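Local coordinates for protein ParA (PDB 3EZF) that probably acts as a nucleotide-dependent partition ATPase of the ParA family that binds DNA and, in its ADP-bound form, regulates transcription, at residues Q232-R237 / G305-L310; I152-Q157 / E175-A180; D70-N75 / I89-D94. One frame throughout, in Å; residues are numbered along the deposited sequence.

Contact 1 (Q232-R237 / G305-L310); sequences QYEILR and GVEPRL. Unlike the reference sequence in segment 232-237: Gln232 (reference Pro), Tyr233 (reference Ser), Ile235 (reference Val).
Arg237, in the first turn of helix 235-241, reaches across to Arg309 in the loop that leads from helix 294-303 to the edge strand 312-317. Beyond CB, its CG lies 4.2 Å from Arg309 CD, an aliphatic contact between the stems. The chain then bends at chi2 (-68°), which sets CD, and the outer atoms run on across the Arg309 side chain at about a right angle. NE comes 3.6 Å from Arg309 NE, and CZ stands over one face of the Arg309 guanidinium, offset toward the rim, with the two planes 42° apart. At the tip, NH2 lies 3.2 Å from Arg309 NH2, donor against donor, so no hydrogen bond joins them. Each guanidinium takes its acid from outside the pair: Arg237 NH1 makes a salt bridge to Asp242, and Arg309 NH2 one to Asp271.

At the N-cap position of the same helix, Glu234 slides past Val306 in the opposite direction. Its CG rests 3.7 Å from Val306 CB, while its OE2 is 3.1 Å from Glu307 OE2, a close pair of acceptors whose carboxylate planes are 63° apart. Apolar contact is limited: Tyr233 CB meets Val306 CG1 at 3.9 Å, next to Leu301 of helix 294-303, which both side chains touch. Gly305 ends that helix in a Schellman motif and starts the loop along this surface of the P-loop NTPase fold.

No hydrogen bond or salt bridge joins the two segments, and like charges face each other at both polar points. What apolar contact there is comes from the aliphatic stems and from Tyr233 with Val306, and the salt bridges to Asp242 and Asp271 probably offset the repulsion between the arginines.

Contact 2 (I152-Q157 / E175-A180); sequences IDLDPQ and ETAAQA
A single water is gripped between Asp153 and Ala178: it donates to Asp153 O at 2.9 Å and accepts from Ala178 N at 3.1 Å. It thereby joins strand 149-153, an inner strand of the parallel sheet of this P-loop NTPase fold, to the first turn of helix 177-182. No direct hydrogen bond links the two segments, so this bridge carries the polar part of the contact, using a first-turn N-H that the helix itself leaves without a carbonyl partner.

The sequence from Asp153 to Gln157 matches the A' motif of ParA-type ATPases, and two consecutive Asx turns shape it. Asp153 OD1 accepts from Asp155 N at 3.2 Å, and Asp155 OD2 accepts from Gln157 N at 2.9 Å; both donors come from above the carboxylate plane, 45° out of it in the first turn and 63° in the second. Asp153 OD2 is bonded to Thr161 OG1, which fixes the other end of that carboxylate. Farther along, Pro156 and Gln157 pack on His258 of the second subunit.

On the helix side, Thr176 is the N-cap: its OG1 accepts from Gln179 N at 3.3 Å in a capping bond and is also hydrogen-bonded to Asp212. The capped turn presents Ala177 CB to the strand, where three groups gather round the one methyl: Ile152 CG2, the branch anti to its backbone N, the carbonyl oxygen of Asp153, and Leu154 CD2. Ile206 of the neighbouring strand 203-206 touches both Ile152 and Ala177, so the helix start is seated over two adjacent strands. Leu154 brings both methyls to the turn: CD2 lies 3.5 Å from Ala177 CB, and CD1 4.1 Å from Ala178 N.

Contact 3 (D70-N75 / I89-D94); sequences DGYQFN and IQNVID. Unlike the reference sequence in segment 70-75: Asp70 (reference Gly), Gln73 (reference Glu).
The Tyr72 ring turns its edge to helix 89-98, with Asp94 OD2 in the ring plane and the Asp94 carboxylate almost upright to it, 84° between the planes. The Phe74 ring takes Tyr72 CE2 over one face, 3.6 Å above its plane and offset toward the rim. At the edge of the Phe74 ring, CD1 meets Asn91 CB at 4.0 Å, while Ile64 and Met67 of helix 57-69 also touch this phenyl group.

Tyr72 CG is anti to the backbone N (chi1 -162°), and the hydroxyl at the far end of the ring takes part in two bonds. Tyr72 OH donates to Asp94 OD2 at 2.7 Å, on the anti lone pair of that oxygen, and accepts a weak bond from Asn91 ND2 at 3.1 Å. Gln90 NE2 adds a second, weak bond to Asp94 OD2. The other end of the Asn91 amide faces the loop: its OD1 receives Asn75 N at 3.3 Å in a nearly straight bond (168°), and also accepts from Thr88 N just ahead of the helix.

Asn75 is in turn bonded to Ala86 through both backbone and side chain, where the chain returns toward strand 87-88 in this winged helix-turn-helix domain. The oxygen of Asn91 thus accepts from two backbone N-H groups, which favours one orientation of the amide, and its nitrogen adds the weak bond to the tyrosine. The phenol, donating to a carboxylate, probably stabilises the negative charge of Asp94.

Along the chain, contact 3 closes first, then contact 2, then contact 1. Contact 3 belongs to the winged helix-turn-helix domain; its centre is about 35 Å from that of contact 2 and 41 Å from that of contact 1, on the opposite side of the chain's centre from contact 1. Contacts 1 and 2 share the P-loop NTPase domain, their centres about 17 Å apart. Met181, next in helix 177-182 after contact 2, touches Ile235 and Leu236 of contact 1. Contact 2 lies at an inner strand of the parallel sheet, contact 1 beside edge strand 312-317. Both reach the second subunit, contact 1 at its Tyr7 and Val10, contact 2 at its His258, while DNA binding probably falls to contact 3's domain.

Contact 1 (Q232-R237 / G305-L310)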
# COMPACT_ATOMS: atom_id res chain seq x y z
N GLN A 232 -13.85 21.33 -8.17
CA GLN A 232 -13.46 20.00 -7.71
C GLN A 232 -12.29 19.93 -6.75
O GLN A 232 -12.13 18.92 -6.08
CB GLN A 232 -13.15 19.10 -8.90
CG GLN A 232 -11.96 19.55 -9.70
CD GLN A 232 -11.67 18.64 -10.85
OE1 GLN A 232 -11.11 19.08 -11.86
NE2 GLN A 232 -12.04 17.36 -10.72
N TYR A 233 -11.48 20.97 -6.69
CA TYR A 233 -10.31 20.93 -5.81
C TYR A 233 -10.42 21.80 -4.55
O TYR A 233 -9.43 22.01 -3.86
CB TYR A 233 -9.04 21.29 -6.60
CG TYR A 233 -8.77 20.34 -7.76
CD1 TYR A 233 -8.39 20.82 -9.02
CD2 TYR A 233 -8.90 18.96 -7.60
CE1 TYR A 233 -8.16 19.95 -10.08
CE2 TYR A 233 -8.67 18.08 -8.66
CZ TYR A 233 -8.30 18.58 -9.90
OH TYR A 233 -8.08 17.71 -10.95
N GLU A 234 -11.61 22.29 -4.27
CA GLU A 234 -11.82 23.12 -3.09
C GLU A 234 -12.90 22.52 -2.21
O GLU A 234 -13.27 23.11 -1.20
CB GLU A 234 -12.23 24.54 -3.47
CG GLU A 234 -11.25 25.28 -4.36
CD GLU A 234 -11.66 26.73 -4.62
OE1 GLU A 234 -12.83 27.09 -4.39
OE2 GLU A 234 -10.80 27.53 -5.08
N ILE A 235 -13.42 21.35 -2.60
CA ILE A 235 -14.47 20.71 -1.82
C ILE A 235 -14.05 20.38 -0.40
O ILE A 235 -14.77 20.68 0.54
CB ILE A 235 -14.96 19.39 -2.47
CG1 ILE A 235 -15.18 19.57 -3.98
CG2 ILE A 235 -16.26 18.97 -1.81
CD1 ILE A 235 -16.11 20.71 -4.33
N LEU A 236 -12.87 19.77 -0.24
CA LEU A 236 -12.36 19.39 1.08
C LEU A 236 -12.37 20.57 2.07
O LEU A 236 -12.77 20.41 3.20
CB LEU A 236 -10.93 18.83 0.98
CG LEU A 236 -10.39 17.87 2.06
CD1 LEU A 236 -8.88 17.92 2.04
CD2 LEU A 236 -10.87 18.23 3.43
N ARG A 237 -11.93 21.75 1.63
CA ARG A 237 -11.89 22.90 2.52
C ARG A 237 -13.28 23.45 2.79
O ARG A 237 -13.55 23.93 3.88
CB ARG A 237 -11.04 24.03 1.91
CG ARG A 237 -9.87 24.56 2.78
CD ARG A 237 -10.25 25.32 4.06
NE ARG A 237 -9.08 25.36 4.96
CZ ARG A 237 -8.96 26.09 6.07
NH1 ARG A 237 -9.93 26.89 6.49
NH2 ARG A 237 -7.84 26.01 6.79
N GLY A 305 -8.25 27.50 -10.85
CA GLY A 305 -8.68 28.68 -10.13
C GLY A 305 -8.57 28.63 -8.61
O GLY A 305 -8.98 29.56 -7.92
N VAL A 306 -8.04 27.53 -8.08
CA VAL A 306 -7.88 27.45 -6.63
C VAL A 306 -6.51 28.02 -6.28
O VAL A 306 -5.61 28.08 -7.12
CB VAL A 306 -8.02 25.99 -6.11
CG1 VAL A 306 -8.13 25.04 -7.27
CG2 VAL A 306 -6.85 25.62 -5.21
N GLU A 307 -6.38 28.45 -5.03
CA GLU A 307 -5.16 29.05 -4.53
C GLU A 307 -4.64 28.33 -3.30
O GLU A 307 -4.99 28.67 -2.18
CB GLU A 307 -5.45 30.51 -4.19
CG GLU A 307 -6.74 30.71 -3.39
CD GLU A 307 -7.99 30.26 -4.15
OE1 GLU A 307 -8.22 30.78 -5.26
OE2 GLU A 307 -8.74 29.39 -3.64
N PRO A 308 -3.78 27.32 -3.49
CA PRO A 308 -3.27 26.59 -2.33
C PRO A 308 -2.93 27.48 -1.13
O PRO A 308 -2.49 28.62 -1.28
CB PRO A 308 -2.05 25.85 -2.89
CG PRO A 308 -1.65 26.67 -4.08
CD PRO A 308 -2.98 27.03 -4.69
N ARG A 309 -3.16 26.92 0.06
CA ARG A 309 -2.90 27.59 1.33
C ARG A 309 -1.54 27.16 1.86
O ARG A 309 -1.02 27.75 2.79
CB ARG A 309 -3.94 27.19 2.37
CG ARG A 309 -5.39 27.48 2.00
CD ARG A 309 -6.35 26.83 3.00
NE ARG A 309 -5.92 27.01 4.39
CZ ARG A 309 -6.03 28.14 5.08
NH1 ARG A 309 -6.57 29.21 4.51
NH2 ARG A 309 -5.60 28.21 6.33
N LEU A 310 -0.98 26.11 1.26
CA LEU A 310 0.30 25.59 1.69
C LEU A 310 1.26 26.73 2.00
O LEU A 310 1.49 27.58 1.16
CB LEU A 310 0.86 24.68 0.60
CG LEU A 310 2.03 23.76 0.97
CD1 LEU A 310 1.74 23.03 2.27
CD2 LEU A 310 2.22 22.77 -0.17

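Contact 2 (I152-Q157 / E175-A180)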
# COMPACT_ATOMS: atom_id res chain seq x y z
N ILE A 152 -8.55 13.17 9.01
CA ILE A 152 -9.40 12.88 7.86
C ILE A 152 -8.67 11.92 6.93
O ILE A 152 -7.66 12.26 6.32
CB ILE A 152 -9.75 14.17 7.09
CG1 ILE A 152 -10.67 15.05 7.93
CG2 ILE A 152 -10.38 13.81 5.75
CD1 ILE A 152 -10.56 16.53 7.65
N ASP A 153 -9.21 10.72 6.82
CA ASP A 153 -8.64 9.66 6.00
C ASP A 153 -9.15 9.72 4.56
O ASP A 153 -10.31 9.40 4.30
CB ASP A 153 -9.00 8.30 6.60
CG ASP A 153 -8.22 7.16 6.00
OD1 ASP A 153 -7.30 7.41 5.19
OD2 ASP A 153 -8.53 6.00 6.35
N LEU A 154 -8.29 10.16 3.64
CA LEU A 154 -8.66 10.25 2.23
C LEU A 154 -7.87 9.21 1.42
O LEU A 154 -7.78 9.27 0.19
CB LEU A 154 -8.37 11.65 1.69
CG LEU A 154 -9.55 12.56 1.37
CD1 LEU A 154 -10.62 11.76 0.66
CD2 LEU A 154 -10.12 13.11 2.64
N ASP A 155 -7.26 8.27 2.14
CA ASP A 155 -6.50 7.20 1.53
C ASP A 155 -7.47 6.06 1.22
O ASP A 155 -8.17 5.57 2.10
CB ASP A 155 -5.43 6.70 2.48
CG ASP A 155 -4.68 5.51 1.95
OD1 ASP A 155 -3.77 5.01 2.66
OD2 ASP A 155 -5.00 5.08 0.82
N PRO A 156 -7.52 5.63 -0.06
CA PRO A 156 -8.42 4.54 -0.45
C PRO A 156 -8.25 3.27 0.40
O PRO A 156 -9.24 2.62 0.76
CB PRO A 156 -8.05 4.31 -1.92
CG PRO A 156 -7.65 5.71 -2.38
CD PRO A 156 -6.81 6.20 -1.22
N GLN A 157 -7.01 2.93 0.75
CA GLN A 157 -6.72 1.74 1.55
C GLN A 157 -7.25 1.78 2.97
O GLN A 157 -7.34 0.75 3.63
CB GLN A 157 -5.22 1.45 1.57
CG GLN A 157 -4.72 0.71 0.34
CD GLN A 157 -4.78 1.56 -0.91
OE1 GLN A 157 -5.82 2.11 -1.27
NE2 GLN A 157 -3.64 1.67 -1.60
N GLU A 175 -19.94 6.56 6.63
CA GLU A 175 -19.63 7.82 6.00
C GLU A 175 -18.14 8.11 5.81
O GLU A 175 -17.46 8.56 6.74
CB GLU A 175 -20.27 8.96 6.80
CG GLU A 175 -20.39 10.29 6.06
CD GLU A 175 -21.44 10.27 4.99
OE1 GLU A 175 -21.84 11.36 4.50
OE2 GLU A 175 -21.87 9.16 4.62
N THR A 176 -17.62 7.85 4.61
CA THR A 176 -16.22 8.11 4.34
C THR A 176 -16.07 9.60 4.02
O THR A 176 -17.06 10.30 3.76
CB THR A 176 -15.71 7.31 3.14
OG1 THR A 176 -16.43 7.71 1.96
CG2 THR A 176 -15.88 5.81 3.37
N ALA A 177 -14.83 10.08 4.05
CA ALA A 177 -14.52 11.48 3.77
C ALA A 177 -14.89 11.84 2.33
O ALA A 177 -15.42 12.93 2.06
CB ALA A 177 -13.04 11.74 4.03
N ALA A 178 -14.59 10.94 1.41
CA ALA A 178 -14.90 11.18 0.01
C ALA A 178 -16.40 11.38 -0.16
O ALA A 178 -16.85 12.26 -0.88
CB ALA A 178 -14.43 10.01 -0.83
N GLN A 179 -17.17 10.55 0.53
CA GLN A 179 -18.62 10.62 0.48
C GLN A 179 -19.14 11.88 1.18
O GLN A 179 -19.99 12.59 0.63
CB GLN A 179 -19.22 9.37 1.12
CG GLN A 179 -18.89 8.08 0.36
CD GLN A 179 -19.14 6.81 1.18
OE1 GLN A 179 -18.77 5.71 0.76
NE2 GLN A 179 -19.76 6.97 2.35
N ALA A 180 -18.62 12.18 2.38
CA ALA A 180 -19.05 13.37 3.11
C ALA A 180 -18.87 14.63 2.28
O ALA A 180 -19.71 15.53 2.31
CB ALA A 180 -18.30 13.48 4.39
O HOH W 1 -12.49 8.94 2.39

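Contact 3 (D70-N75 / I89-D94)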
# COMPACT_ATOMS: atom_id res chain seq x y z
N ASP A 70 -15.28 22.24 45.98
CA ASP A 70 -16.56 22.57 45.37
C ASP A 70 -16.95 21.61 44.24
O ASP A 70 -17.25 22.03 43.12
CB ASP A 70 -16.54 24.01 44.86
CG ASP A 70 -15.68 24.18 43.64
OD1 ASP A 70 -14.60 23.56 43.60
OD2 ASP A 70 -16.08 24.94 42.73
N GLY A 71 -16.97 20.32 44.56
CA GLY A 71 -17.33 19.31 43.60
C GLY A 71 -16.14 18.70 42.89
O GLY A 71 -15.01 18.76 43.37
N TYR A 72 -16.39 18.14 41.71
CA TYR A 72 -15.33 17.52 40.92
C TYR A 72 -14.76 16.33 41.68
O TYR A 72 -14.37 16.46 42.84
CB TYR A 72 -14.20 18.50 40.61
CG TYR A 72 -13.34 18.03 39.46
CD1 TYR A 72 -13.45 18.62 38.20
CD2 TYR A 72 -12.48 16.95 39.61
CE1 TYR A 72 -12.72 18.13 37.12
CE2 TYR A 72 -11.74 16.45 38.54
CZ TYR A 72 -11.87 17.05 37.30
OH TYR A 72 -11.17 16.57 36.22
N GLN A 73 -14.68 15.19 41.00
CA GLN A 73 -14.18 13.94 41.57
C GLN A 73 -13.00 13.40 40.81
O GLN A 73 -13.14 13.05 39.63
CB GLN A 73 -15.24 12.86 41.47
CG GLN A 73 -15.28 11.86 42.57
CD GLN A 73 -16.68 11.78 43.03
OE1 GLN A 73 -17.23 12.78 43.48
NE2 GLN A 73 -17.31 10.61 42.89
N PHE A 74 -11.87 13.25 41.47
CA PHE A 74 -10.73 12.70 40.78
C PHE A 74 -10.82 11.18 40.83
O PHE A 74 -11.45 10.61 41.73
CB PHE A 74 -9.43 13.20 41.42
CG PHE A 74 -9.23 14.68 41.32
CD1 PHE A 74 -8.63 15.25 40.20
CD2 PHE A 74 -9.67 15.52 42.34
CE1 PHE A 74 -8.48 16.62 40.10
CE2 PHE A 74 -9.53 16.89 42.25
CZ PHE A 74 -8.94 17.45 41.13
N ASN A 75 -10.20 10.53 39.86
CA ASN A 75 -10.17 9.08 39.74
C ASN A 75 -9.24 8.51 40.82
O ASN A 75 -8.21 9.11 41.13
CB ASN A 75 -9.68 8.73 38.33
CG ASN A 75 -9.88 7.30 37.98
OD1 ASN A 75 -11.00 6.79 38.03
ND2 ASN A 75 -8.81 6.62 37.61
N ILE A 89 -6.22 11.79 31.99
CA ILE A 89 -5.80 12.84 31.08
C ILE A 89 -6.71 14.04 31.25
O ILE A 89 -6.27 15.18 31.09
CB ILE A 89 -5.86 12.38 29.59
CG1 ILE A 89 -4.90 11.21 29.34
CG2 ILE A 89 -5.53 13.55 28.67
CD1 ILE A 89 -3.46 11.57 29.49
N GLN A 90 -7.99 13.81 31.56
CA GLN A 90 -8.94 14.92 31.73
C GLN A 90 -8.76 15.61 33.05
O GLN A 90 -8.86 16.83 33.13
CB GLN A 90 -10.40 14.46 31.61
CG GLN A 90 -11.11 14.90 30.33
CD GLN A 90 -11.10 16.40 30.11
OE1 GLN A 90 -10.94 16.87 28.98
NE2 GLN A 90 -11.28 17.16 31.17
N ASN A 91 -8.53 14.82 34.09
CA ASN A 91 -8.29 15.37 35.43
C ASN A 91 -7.11 16.36 35.36
O ASN A 91 -7.22 17.50 35.83
CB ASN A 91 -7.98 14.23 36.41
CG ASN A 91 -9.15 13.29 36.61
OD1 ASN A 91 -9.05 12.28 37.32
ND2 ASN A 91 -10.27 13.60 35.97
N VAL A 92 -6.01 15.90 34.76
CA VAL A 92 -4.81 16.71 34.58
C VAL A 92 -5.13 17.98 33.79
O VAL A 92 -4.69 19.08 34.15
CB VAL A 92 -3.71 15.93 33.83
CG1 VAL A 92 -2.49 16.83 33.57
CG2 VAL A 92 -3.31 14.71 34.65
N ILE A 93 -5.88 17.83 32.69
CA ILE A 93 -6.26 18.98 31.87
C ILE A 93 -7.13 19.93 32.67
O ILE A 93 -7.03 21.14 32.53
CB ILE A 93 -7.04 18.53 30.64
CG1 ILE A 93 -6.10 17.76 29.71
CG2 ILE A 93 -7.67 19.74 29.94
CD1 ILE A 93 -6.80 17.07 28.57
N ASP A 94 -7.99 19.37 33.51
CA ASP A 94 -8.86 20.21 34.32
C ASP A 94 -8.09 20.94 35.43
O ASP A 94 -8.50 22.02 35.86
CB ASP A 94 -10.01 19.38 34.90
CG ASP A 94 -11.06 19.03 33.87
OD1 ASP A 94 -11.29 19.83 32.92
OD2 ASP A 94 -11.69 17.97 34.00